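Local structure of CyaB (Pseudomonas aeruginosa, 3R5G) at residues Gly67-Gln72 with Met130-Ile135; Lys9-Phe14 with Val79-Met84; Lys45-Tyr50 with Val62-Gly67; Glu146-Ser149 with Ile154-Ser157. The protein probably catalyses the formation of cyclic AMP from ATP, this chain being the class III cyclase catalytic domain of a longer membrane protein. All blocks are in the same frame, centred on the assembly; numbering follows the deposited sequence.

Interaction 1: residues Gly67-Gln72 with Met130-Ile135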
loop_
_atom_site.group_PDB
_atom_site.type_symbol
_atom_site.label_atom_id
_atom_site.label_comp_id
_atom_site.label_asym_id
_atom_site.label_seq_id
_atom_site.Cartn_x
_atom_site.Cartn_y
_atom_site.Cartn_z
ATOM N N GLY A 67 -12.790 1.406 15.632
ATOM C CA GLY A 67 -13.433 2.669 16.036
ATOM C C GLY A 67 -14.517 3.058 15.006
ATOM O O GLY A 67 -15.202 4.064 15.247
ATOM N N ASP A 68 -14.605 2.351 13.913
ATOM C CA ASP A 68 -15.639 2.633 12.910
ATOM C C ASP A 68 -15.810 1.305 12.181
ATOM O O ASP A 68 -14.821 0.637 11.911
ATOM C CB ASP A 68 -15.211 3.763 11.940
ATOM C CG ASP A 68 -16.219 3.899 10.801
ATOM O OD1 ASP A 68 -17.055 4.776 10.955
ATOM O OD2 ASP A 68 -16.149 3.200 9.792
ATOM N N PRO A 69 -17.079 0.932 11.744
ATOM C CA PRO A 69 -18.296 1.705 11.934
ATOM C C PRO A 69 -18.839 1.785 13.333
ATOM O O PRO A 69 -19.647 2.700 13.636
ATOM C CB PRO A 69 -19.317 0.883 11.048
ATOM C CG PRO A 69 -18.551 0.291 9.932
ATOM C CD PRO A 69 -17.211 -0.079 10.731
ATOM N N SER A 70 -18.410 0.885 14.230
ATOM C CA SER A 70 -18.816 0.954 15.603
ATOM C C SER A 70 -17.556 1.196 16.435
ATOM O O SER A 70 -16.451 1.026 15.940
ATOM C CB SER A 70 -19.507 -0.332 16.067
ATOM O OG SER A 70 -18.565 -1.419 16.019
ATOM N N THR A 71 -17.765 1.486 17.694
ATOM C CA THR A 71 -16.687 1.744 18.642
ATOM C C THR A 71 -17.028 1.252 20.017
ATOM O O THR A 71 -18.179 1.348 20.499
ATOM C CB THR A 71 -16.320 3.254 18.663
ATOM O OG1 THR A 71 -15.295 3.513 19.626
ATOM C CG2 THR A 71 -17.565 4.144 19.045
ATOM N N GLN A 72 -16.021 0.709 20.705
ATOM C CA GLN A 72 -16.033 0.471 22.162
ATOM C C GLN A 72 -15.490 1.634 23.037
ATOM O O GLN A 72 -15.282 1.398 24.225
ATOM C CB GLN A 72 -15.273 -0.824 22.422
ATOM C CG GLN A 72 -15.826 -2.027 21.531
ATOM C CD GLN A 72 -15.291 -3.425 21.985
ATOM O OE1 GLN A 72 -14.802 -3.572 23.076
ATOM N NE2 GLN A 72 -15.550 -4.455 21.184
ATOM N N MET A 130 -15.445 1.764 -5.986
ATOM C CA MET A 130 -15.621 2.519 -4.775
ATOM C C MET A 130 -15.370 1.619 -3.531
ATOM O O MET A 130 -15.768 0.440 -3.499
ATOM C CB MET A 130 -17.067 2.976 -4.774
ATOM C CG MET A 130 -17.259 4.291 -4.151
ATOM S SD MET A 130 -16.675 5.607 -5.281
ATOM C CE MET A 130 -17.041 6.861 -4.073
ATOM N N ASP A 131 -14.719 2.171 -2.500
ATOM C CA ASP A 131 -14.554 1.421 -1.266
ATOM C C ASP A 131 -14.688 2.268 -0.018
ATOM O O ASP A 131 -14.355 3.453 0.039
ATOM C CB ASP A 131 -13.285 0.621 -1.268
ATOM C CG ASP A 131 -13.306 -0.467 -2.318
ATOM O OD1 ASP A 131 -13.935 -1.563 -2.085
ATOM O OD2 ASP A 131 -12.731 -0.190 -3.403
ATOM N N TYR A 132 -15.217 1.624 1.023
ATOM C CA TYR A 132 -15.322 2.273 2.327
ATOM C C TYR A 132 -13.991 2.086 3.033
ATOM O O TYR A 132 -13.540 0.939 3.181
ATOM C CB TYR A 132 -16.365 1.449 3.131
ATOM C CG TYR A 132 -16.696 2.087 4.365
ATOM C CD1 TYR A 132 -17.603 3.168 4.412
ATOM C CD2 TYR A 132 -16.059 1.703 5.543
ATOM C CE1 TYR A 132 -17.915 3.786 5.587
ATOM C CE2 TYR A 132 -16.374 2.280 6.720
ATOM C CZ TYR A 132 -17.277 3.340 6.784
ATOM O OH TYR A 132 -17.654 3.988 7.910
ATOM N N THR A 133 -13.302 3.186 3.359
ATOM C CA THR A 133 -11.876 3.064 3.809
ATOM C C THR A 133 -11.497 4.337 4.536
ATOM O O THR A 133 -12.347 5.165 4.843
ATOM C CB THR A 133 -10.977 2.711 2.637
ATOM O OG1 THR A 133 -9.585 2.533 3.040
ATOM C CG2 THR A 133 -11.099 3.790 1.548
ATOM N N ILE A 134 -10.214 4.508 4.912
ATOM C CA ILE A 134 -9.785 5.618 5.759
ATOM C C ILE A 134 -8.524 6.193 5.158
ATOM O O ILE A 134 -7.738 5.481 4.455
ATOM C CB ILE A 134 -9.472 5.096 7.225
ATOM C CG1 ILE A 134 -8.477 3.898 7.197
ATOM C CG2 ILE A 134 -10.826 4.571 7.846
ATOM C CD1 ILE A 134 -7.962 3.491 8.696
ATOM N N ILE A 135 -8.368 7.480 5.437
ATOM C CA ILE A 135 -7.170 8.216 5.004
ATOM C C ILE A 135 -6.749 9.224 6.080
ATOM O O ILE A 135 -7.539 9.629 6.959
ATOM C CB ILE A 135 -7.468 8.932 3.666
ATOM C CG1 ILE A 135 -8.556 9.998 3.849
ATOM C CG2 ILE A 135 -7.795 8.005 2.559
ATOM C CD1 ILE A 135 -8.884 10.849 2.499
#

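Interaction 2: residues Lys9-Phe14 with Val79-Met84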
loop_
_atom_site.group_PDB
_atom_site.type_symbol
_atom_site.label_atom_id
_atom_site.label_comp_id
_atom_site.label_asym_id
_atom_site.label_seq_id
_atom_site.Cartn_x
_atom_site.Cartn_y
_atom_site.Cartn_z
ATOM N N LYS A 9 -11.789 9.147 15.793
ATOM C CA LYS A 9 -10.534 8.597 16.467
ATOM C C LYS A 9 -10.594 7.087 16.198
ATOM O O LYS A 9 -11.548 6.411 16.593
ATOM C CB LYS A 9 -10.597 8.869 17.935
ATOM C CG LYS A 9 -9.219 8.363 18.568
ATOM C CD LYS A 9 -9.130 8.869 19.957
ATOM C CE LYS A 9 -8.545 10.247 20.043
ATOM N NZ LYS A 9 -8.304 10.491 21.521
ATOM N N LEU A 10 -9.586 6.562 15.517
ATOM C CA LEU A 10 -9.461 5.158 15.204
ATOM C C LEU A 10 -8.122 4.642 15.713
ATOM O O LEU A 10 -7.192 5.399 15.837
ATOM C CB LEU A 10 -9.512 4.933 13.723
ATOM C CG LEU A 10 -10.665 5.542 12.924
ATOM C CD1 LEU A 10 -10.502 5.159 11.468
ATOM C CD2 LEU A 10 -11.936 4.983 13.414
ATOM N N THR A 11 -8.071 3.324 15.961
ATOM C CA THR A 11 -6.758 2.615 16.028
ATOM C C THR A 11 -6.638 1.886 14.712
ATOM O O THR A 11 -7.522 1.102 14.291
ATOM C CB THR A 11 -6.662 1.759 17.283
ATOM O OG1 THR A 11 -6.665 2.586 18.439
ATOM C CG2 THR A 11 -5.267 0.981 17.287
ATOM N N VAL A 12 -5.501 2.076 14.078
ATOM C CA VAL A 12 -5.212 1.560 12.741
ATOM C C VAL A 12 -4.037 0.594 12.757
ATOM O O VAL A 12 -3.030 0.893 13.433
ATOM C CB VAL A 12 -4.859 2.708 11.705
ATOM C CG1 VAL A 12 -4.531 2.165 10.354
ATOM C CG2 VAL A 12 -5.991 3.775 11.716
ATOM N N PHE A 13 -4.190 -0.584 12.151
ATOM C CA PHE A 13 -3.239 -1.689 12.224
ATOM C C PHE A 13 -2.824 -2.029 10.802
ATOM O O PHE A 13 -3.679 -2.155 9.887
ATOM C CB PHE A 13 -4.040 -2.888 12.830
ATOM C CG PHE A 13 -3.338 -4.171 12.688
ATOM C CD1 PHE A 13 -2.605 -4.672 13.799
ATOM C CD2 PHE A 13 -3.363 -4.923 11.483
ATOM C CE1 PHE A 13 -1.972 -5.913 13.702
ATOM C CE2 PHE A 13 -2.670 -6.210 11.391
ATOM C CZ PHE A 13 -1.974 -6.699 12.500
ATOM N N PHE A 14 -1.496 -2.160 10.603
ATOM C CA PHE A 14 -0.964 -2.725 9.416
ATOM C C PHE A 14 -0.053 -3.859 9.710
ATOM O O PHE A 14 0.711 -3.787 10.689
ATOM C CB PHE A 14 -0.098 -1.691 8.596
ATOM C CG PHE A 14 -0.905 -0.635 7.864
ATOM C CD1 PHE A 14 -1.334 0.468 8.499
ATOM C CD2 PHE A 14 -1.283 -0.837 6.517
ATOM C CE1 PHE A 14 -2.014 1.485 7.810
ATOM C CE2 PHE A 14 -2.087 0.116 5.867
ATOM C CZ PHE A 14 -2.378 1.317 6.503
ATOM N N VAL A 79 -7.017 -1.361 22.843
ATOM C CA VAL A 79 -6.707 -2.661 23.428
ATOM C C VAL A 79 -7.098 -3.783 22.436
ATOM O O VAL A 79 -6.375 -4.779 22.291
ATOM C CB VAL A 79 -7.419 -2.841 24.740
ATOM C CG1 VAL A 79 -7.311 -4.267 25.286
ATOM C CG2 VAL A 79 -6.763 -1.851 25.728
ATOM N N ALA A 80 -8.295 -3.667 21.793
ATOM C CA ALA A 80 -8.682 -4.706 20.868
ATOM C C ALA A 80 -7.716 -4.882 19.665
ATOM O O ALA A 80 -7.310 -6.028 19.292
ATOM C CB ALA A 80 -10.130 -4.413 20.352
ATOM N N ALA A 81 -7.242 -3.712 19.126
ATOM C CA ALA A 81 -6.370 -3.783 17.969
ATOM C C ALA A 81 -5.050 -4.455 18.427
ATOM O O ALA A 81 -4.518 -5.237 17.698
ATOM C CB ALA A 81 -6.035 -2.357 17.497
ATOM N N VAL A 82 -4.475 -4.013 19.527
ATOM C CA VAL A 82 -3.145 -4.607 19.909
ATOM C C VAL A 82 -3.293 -6.058 20.305
ATOM O O VAL A 82 -2.384 -6.865 20.014
ATOM C CB VAL A 82 -2.587 -3.732 21.003
ATOM C CG1 VAL A 82 -1.180 -4.220 21.534
ATOM C CG2 VAL A 82 -2.298 -2.334 20.416
ATOM N N SER A 83 -4.385 -6.402 21.002
ATOM C CA SER A 83 -4.639 -7.796 21.396
ATOM C C SER A 83 -4.807 -8.628 20.170
ATOM O O SER A 83 -4.326 -9.780 20.139
ATOM C CB SER A 83 -5.881 -7.888 22.338
ATOM O OG SER A 83 -5.649 -7.103 23.501
ATOM N N MET A 84 -5.466 -8.119 19.103
ATOM C CA MET A 84 -5.551 -8.828 17.846
ATOM C C MET A 84 -4.152 -9.093 17.290
ATOM O O MET A 84 -3.822 -10.222 16.860
ATOM C CB MET A 84 -6.415 -7.972 16.943
ATOM C CG MET A 84 -6.506 -8.560 15.557
ATOM S SD MET A 84 -7.082 -7.470 14.260
ATOM C CE MET A 84 -5.579 -6.413 14.217
#

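Interaction 3: residues Lys45-Tyr50 with Val62-Gly67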
loop_
_atom_site.group_PDB
_atom_site.type_symbol
_atom_site.label_atom_id
_atom_site.label_comp_id
_atom_site.label_asym_id
_atom_site.label_seq_id
_atom_site.Cartn_x
_atom_site.Cartn_y
_atom_site.Cartn_z
ATOM N N LYS A 45 -10.145 -14.182 10.030
ATOM C CA LYS A 45 -10.877 -14.718 11.116
ATOM C C LYS A 45 -10.475 -14.108 12.477
ATOM O O LYS A 45 -11.312 -13.818 13.276
ATOM C CB LYS A 45 -10.619 -16.221 11.202
ATOM C CG LYS A 45 -11.240 -16.988 9.991
ATOM C CD LYS A 45 -11.190 -18.436 10.268
ATOM C CE LYS A 45 -12.054 -19.117 9.204
ATOM N NZ LYS A 45 -11.538 -20.412 8.675
ATOM N N ILE A 46 -9.153 -13.916 12.676
ATOM C CA ILE A 46 -8.746 -13.247 13.910
ATOM C C ILE A 46 -9.200 -11.776 14.034
ATOM O O ILE A 46 -9.700 -11.381 15.069
ATOM C CB ILE A 46 -7.198 -13.348 14.082
ATOM C CG1 ILE A 46 -6.763 -14.804 14.072
ATOM C CG2 ILE A 46 -6.763 -12.619 15.395
ATOM C CD1 ILE A 46 -5.292 -15.108 14.076
ATOM N N ALA A 47 -9.130 -11.016 12.934
ATOM C CA ALA A 47 -9.625 -9.661 12.972
ATOM C C ALA A 47 -11.121 -9.638 13.261
ATOM O O ALA A 47 -11.542 -8.823 14.063
ATOM C CB ALA A 47 -9.353 -8.951 11.629
ATOM N N LEU A 48 -11.908 -10.574 12.657
ATOM C CA LEU A 48 -13.373 -10.589 12.986
ATOM C C LEU A 48 -13.607 -10.859 14.495
ATOM O O LEU A 48 -14.381 -10.144 15.141
ATOM C CB LEU A 48 -14.141 -11.638 12.127
ATOM C CG LEU A 48 -15.667 -11.921 12.488
ATOM C CD1 LEU A 48 -16.709 -10.755 12.169
ATOM C CD2 LEU A 48 -16.152 -13.276 11.840
ATOM N N LYS A 49 -12.861 -11.832 15.042
ATOM C CA LYS A 49 -13.004 -12.217 16.438
ATOM C C LYS A 49 -12.781 -11.008 17.406
ATOM O O LYS A 49 -13.446 -10.794 18.411
ATOM C CB LYS A 49 -12.006 -13.313 16.771
ATOM C CG LYS A 49 -11.906 -13.519 18.222
ATOM C CD LYS A 49 -10.707 -14.428 18.524
ATOM C CE LYS A 49 -11.144 -15.854 18.841
ATOM N NZ LYS A 49 -10.121 -16.819 18.363
ATOM N N TYR A 50 -11.780 -10.176 17.055
ATOM C CA TYR A 50 -11.477 -9.066 17.839
ATOM C C TYR A 50 -12.259 -7.784 17.563
ATOM O O TYR A 50 -12.081 -6.783 18.271
ATOM C CB TYR A 50 -9.939 -8.750 17.685
ATOM C CG TYR A 50 -9.116 -9.666 18.612
ATOM C CD1 TYR A 50 -8.875 -9.318 19.990
ATOM C CD2 TYR A 50 -8.645 -10.926 18.114
ATOM C CE1 TYR A 50 -8.187 -10.243 20.802
ATOM C CE2 TYR A 50 -7.987 -11.825 18.961
ATOM C CZ TYR A 50 -7.729 -11.418 20.280
ATOM O OH TYR A 50 -7.105 -12.342 21.090
ATOM N N VAL A 62 -1.918 -6.603 5.411
ATOM C CA VAL A 62 -3.260 -6.545 5.946
ATOM C C VAL A 62 -3.490 -5.216 6.664
ATOM O O VAL A 62 -2.648 -4.747 7.424
ATOM C CB VAL A 62 -3.418 -7.611 6.998
ATOM C CG1 VAL A 62 -4.667 -7.525 7.832
ATOM C CG2 VAL A 62 -3.325 -9.032 6.391
ATOM N N MET A 63 -4.593 -4.509 6.439
ATOM C CA MET A 63 -4.941 -3.261 7.062
ATOM C C MET A 63 -6.276 -3.467 7.779
ATOM O O MET A 63 -7.227 -3.968 7.136
ATOM C CB MET A 63 -5.103 -2.260 5.940
ATOM C CG MET A 63 -5.416 -0.949 6.387
ATOM S SD MET A 63 -5.739 0.176 4.931
ATOM C CE MET A 63 -6.387 1.529 5.875
ATOM N N VAL A 64 -6.344 -3.169 9.057
ATOM C CA VAL A 64 -7.543 -3.330 9.899
ATOM C C VAL A 64 -7.697 -2.073 10.690
ATOM O O VAL A 64 -6.661 -1.471 11.090
ATOM C CB VAL A 64 -7.415 -4.540 10.824
ATOM C CG1 VAL A 64 -8.671 -4.701 11.748
ATOM C CG2 VAL A 64 -7.046 -5.818 10.001
ATOM N N PHE A 65 -8.919 -1.580 10.902
ATOM C CA PHE A 65 -9.067 -0.483 11.811
ATOM C C PHE A 65 -10.143 -0.697 12.842
ATOM O O PHE A 65 -11.073 -1.522 12.601
ATOM C CB PHE A 65 -9.195 0.850 11.073
ATOM C CG PHE A 65 -10.380 0.898 10.115
ATOM C CD1 PHE A 65 -11.624 1.342 10.550
ATOM C CD2 PHE A 65 -10.180 0.611 8.810
ATOM C CE1 PHE A 65 -12.709 1.493 9.569
ATOM C CE2 PHE A 65 -11.231 0.737 7.811
ATOM C CZ PHE A 65 -12.506 1.145 8.237
ATOM N N PHE A 66 -10.035 0.012 13.935
ATOM C CA PHE A 66 -11.006 -0.087 15.041
ATOM C C PHE A 66 -11.510 1.294 15.393
ATOM O O PHE A 66 -10.761 2.269 15.430
ATOM C CB PHE A 66 -10.325 -0.692 16.281
ATOM C CG PHE A 66 -9.966 -2.118 16.130
ATOM C CD1 PHE A 66 -10.692 -3.138 16.800
ATOM C CD2 PHE A 66 -8.842 -2.498 15.352
ATOM C CE1 PHE A 66 -10.231 -4.507 16.610
ATOM C CE2 PHE A 66 -8.449 -3.820 15.159
ATOM C CZ PHE A 66 -9.115 -4.806 15.772
ATOM N N GLY A 67 -12.790 1.406 15.632
ATOM C CA GLY A 67 -13.433 2.669 16.036
ATOM C C GLY A 67 -14.517 3.058 15.006
ATOM O O GLY A 67 -15.202 4.064 15.247
#

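Interaction 4: residues Glu146-Ser149 with Ile154-Ser157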
loop_
_atom_site.group_PDB
_atom_site.type_symbol
_atom_site.label_atom_id
_atom_site.label_comp_id
_atom_site.label_asym_id
_atom_site.label_seq_id
_atom_site.Cartn_x
_atom_site.Cartn_y
_atom_site.Cartn_z
ATOM N N GLU A 146 4.757 0.091 10.692
ATOM C CA GLU A 146 4.888 -1.226 10.215
ATOM C C GLU A 146 6.204 -1.340 9.389
ATOM O O GLU A 146 6.941 -2.332 9.555
ATOM C CB GLU A 146 3.630 -1.556 9.431
ATOM C CG GLU A 146 3.590 -2.972 8.906
ATOM C CD GLU A 146 3.879 -3.048 7.427
ATOM O OE1 GLU A 146 4.763 -2.357 6.966
ATOM O OE2 GLU A 146 3.160 -3.732 6.617
ATOM N N SER A 147 6.496 -0.303 8.612
ATOM C CA SER A 147 7.691 -0.379 7.694
ATOM C C SER A 147 8.956 -0.410 8.548
ATOM O O SER A 147 9.955 -1.044 8.138
ATOM C CB SER A 147 7.807 0.827 6.776
ATOM O OG SER A 147 6.882 0.617 5.770
ATOM N N ALA A 148 8.892 0.212 9.707
ATOM C CA ALA A 148 10.060 0.329 10.624
ATOM C C ALA A 148 10.221 -0.865 11.510
ATOM O O ALA A 148 11.264 -1.058 12.184
ATOM C CB ALA A 148 9.876 1.559 11.479
ATOM N N SER A 149 9.169 -1.655 11.657
ATOM C CA SER A 149 9.202 -2.752 12.602
ATOM C C SER A 149 10.085 -3.869 12.057
ATOM O O SER A 149 10.273 -4.053 10.837
ATOM C CB SER A 149 7.734 -3.229 12.896
ATOM O OG SER A 149 7.202 -3.795 11.723
ATOM N N ILE A 154 5.711 -5.940 17.179
ATOM C CA ILE A 154 4.566 -5.104 17.057
ATOM C C ILE A 154 5.003 -3.750 17.591
ATOM O O ILE A 154 5.255 -3.552 18.831
ATOM C CB ILE A 154 3.435 -5.611 17.964
ATOM C CG1 ILE A 154 3.079 -6.966 17.535
ATOM C CG2 ILE A 154 2.222 -4.671 17.852
ATOM C CD1 ILE A 154 2.002 -7.698 18.442
ATOM N N LEU A 155 5.000 -2.790 16.709
ATOM C CA LEU A 155 5.414 -1.423 17.100
ATOM C C LEU A 155 4.217 -0.521 17.220
ATOM O O LEU A 155 3.339 -0.536 16.289
ATOM C CB LEU A 155 6.345 -0.747 16.086
ATOM C CG LEU A 155 7.748 -1.326 15.980
ATOM C CD1 LEU A 155 8.640 -0.368 15.142
ATOM C CD2 LEU A 155 8.356 -1.353 17.379
ATOM N N ILE A 156 4.055 0.280 18.264
ATOM C CA ILE A 156 2.928 1.156 18.417
ATOM C C ILE A 156 3.434 2.563 18.741
ATOM O O ILE A 156 4.595 2.741 19.236
ATOM C CB ILE A 156 2.044 0.661 19.601
ATOM C CG1 ILE A 156 2.707 0.724 21.006
ATOM C CG2 ILE A 156 1.601 -0.754 19.291
ATOM C CD1 ILE A 156 1.756 0.472 22.185
ATOM N N SER A 157 2.624 3.544 18.501
ATOM C CA SER A 157 2.934 4.944 18.850
ATOM C C SER A 157 2.583 5.217 20.280
ATOM O O SER A 157 1.983 4.437 21.031
ATOM C CB SER A 157 2.150 5.824 17.901
ATOM O OG SER A 157 0.753 5.696 18.275
#

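Interaction 1: residues Gly67-Gln72 with Met130-Ile135
Tyr132 gives its phenol proton to the carboxylate of Asp68, and this hydrogen bond is the main tie between the loop Gly67-Gln72 and the strand Met130-Ile135. Tyr132 OH stands only 2.5 Å from Asp68 OD2, a short bond that uses the syn lone pair of that oxygen, so the other oxygen also lies fairly near, with Asp68 OD1 3.2 Å from Tyr132 OH. The two side chains come from opposite directions and lie nearly in one plane, the carboxylate turned 18° from the ring. Asp68 OD2 therefore sits in plane at the ring edge, 3.2 Å from Tyr132 CE2. Both first torsions are extended: Tyr132 CG points opposite the backbone N (chi1 -172°), and Asp68 CG does likewise, which lets the two side chains span a gap of 10.6 Å between Asp68 CA and Tyr132 CA.

Charge adds a second hold on the acid. Asp68 OD1 forms a salt bridge with Lys8, so each carboxylate oxygen has a partner and the group's rotation is fixed from two sides.

The apolar part is slight. Pro69, which follows a cis peptide bond, brings its CG obliquely to the phenol, 4.4 Å from Tyr132 CE2, near the solvent-exposed margin of the contact.

Strand 129-135 is the antiparallel partner of strand 118-124 and also packs on the second subunit, where Met130 meets Asn37 of that chain. The Tyr-Asp bond thus ties this hairpin to the loop leading from strand 61-66 to helix 74-100, within the nucleotide cyclase catalytic fold.

Interaction 2: residues Lys9-Phe14 with Val79-Met84
Phe13 and Met84 meet face-on: the methionine methyl sits over the middle of the phenyl ring, with Met84 CE 3.5 Å from the ring centroid and 14° off its normal. This is a CH-pi contact, and all six ring carbons lie near the methyl. The two side chains approach from opposite directions. Met84 leaves the helix with CG opposite its backbone N and stays extended until its last bond, where chi3 of 70° bends the methyl down onto the ring. The sulfur stands farther back above the same face, Met84 SD being 5.2 Å from the ring centroid, a Met-aromatic contact at longer range.

One turn earlier the helix comes closer. Ala81 CB butts against the methyl branch of Thr11, with Thr11 CG2 and Ala81 CB just 3.4 Å apart, tighter than usual for two carbons. The other branch, Thr11 OG1, is hydrogen-bonded to Thr116 OG1, which fixes the rotation that presents the methyl to the helix.

With the small Ala81 facing the strand, the axes of segments 9-14 and 79-84 approach to 8.5 Å and run almost parallel, 9° apart. Ser83 bends back to its own helix, its OG donating to Val79 O at 2.7 Å.

Strand 6-18 lies between strands 61-66 and 109-116, the pair that helix 74-100 connects. A helix laid over the intervening strand in this way is the split beta-alpha-beta crossover of the ferredoxin-like core of class III cyclases.

Interaction 3: residues Lys45-Tyr50 with Val62-Gly67
Tyr50 N donates to Ile46 O at 3.1 Å, and more weakly to Ala47 O at 3.3 Å. Held by these bonds, Tyr50 turns its carbonyl toward the strand, where Tyr50 O lies in plane at the edge of the Phe66 ring, 3.4 Å from Phe66 CE1. An aromatic C-H edge set against a carbonyl oxygen is probably favourable electrostatically, and the same ring carbon also meets aliphatic carbon, Phe66 CE1 being 4.4 Å from Tyr50 CB. Phe66 reaches there with CG opposite its carbonyl carbon (chi1 -69°), which sends the ring from the strand toward Tyr50.

The Tyr50 side chain starts toward the strand but its phenol leads off. Tyr50 OH is hydrogen-bonded to Leu197 O, and the ring lies among Ser83, Met84 and Ala87 of helix 74-100.

Helix 29-50 connects strands 6-18 and 53-58, and strand 61-66 is paired between them, so the helix spans it in a split beta-alpha-beta crossover, the first of the two that make up the ferredoxin-like core of this cyclase domain.

One turn back along the helix the fit is purely apolar: Ala47 CB faces a valine methyl, 4.2 Å from Val64 CG2, and also touches Ile54 of the neighbouring strand. Val64 and Phe66, two residues apart, point to the same side of the sheet; Phe66 packs there on Ala81 of helix 74-100 as well, so its ring is wedged between two helices.

Interaction 4: residues Glu146-Ser149 with Ile154-Ser157
Leu155 lays its branch point and one methyl against Ser149, just past the helix, and this apolar contact carries the pairing. Leu155 CG is 3.6 Å from Ser149 CB, while Leu155 CD1 comes within 3.5 Å of Ser149 CA. The same methyl extends to the preceding residue, lying 4.3 Å from Ala148 CB. Leu155 CG is opposite its carbonyl carbon (chi1 -69°), which carries the branches toward the helix end. Ser149 thus offers carbon to the leucine.

Hydrogen bonding keeps its hydroxyl for the helix. Ser149 OG donates to Glu146 O at 2.6 Å, and Ser149 N to the same oxygen at 3.1 Å, so a single carbonyl oxygen accepts two hydrogen bonds from one residue. Chi1 of 67° sets the hydroxyl between the backbone N and carbonyl carbon and thereby folds it back over the last turn. It meets the oxygen at a C=O...O angle of 128°, tilted somewhat from the carbonyl plane. Ser149 O is in turn bound by Arg111 NH2, so the first residue beyond the helix is anchored through its N, OG and O.

Helix 137-148 ends here, and after a short link the chain enters strand 154-157, which pairs parallel with strand 109-116 and antiparallel with strand 185-190. Ile154, pointing away from Ser149, packs on Ile86 and Arg89 of helix 74-100, and Ser157 caps the N-terminus of helix 158-164.

How the interactions relate
Interactions 2 and 3 are the most closely joined, their centres 8 Å apart: strands 6-18 and 61-66 are antiparallel neighbours, with Thr11 O 2.8 Å from Phe66 N. Interaction 1 shares Gly67 with interaction 3; Ile134 packs on Met63 and Phe65 of interaction 3 and on Leu10 and Val12 of interaction 2. Interaction 4 sits across the chain's centre from interaction 3, about 17 Å between centres, but meets interaction 2 where Glu146 CG is 3.5 Å from Phe14 O. Interactions 1 and 4 are about 21 Å apart between centres. Class III cyclases form their active sites between two catalytic domains, here probably those of the two subunits; of the four, interaction 1 reaches the second chain.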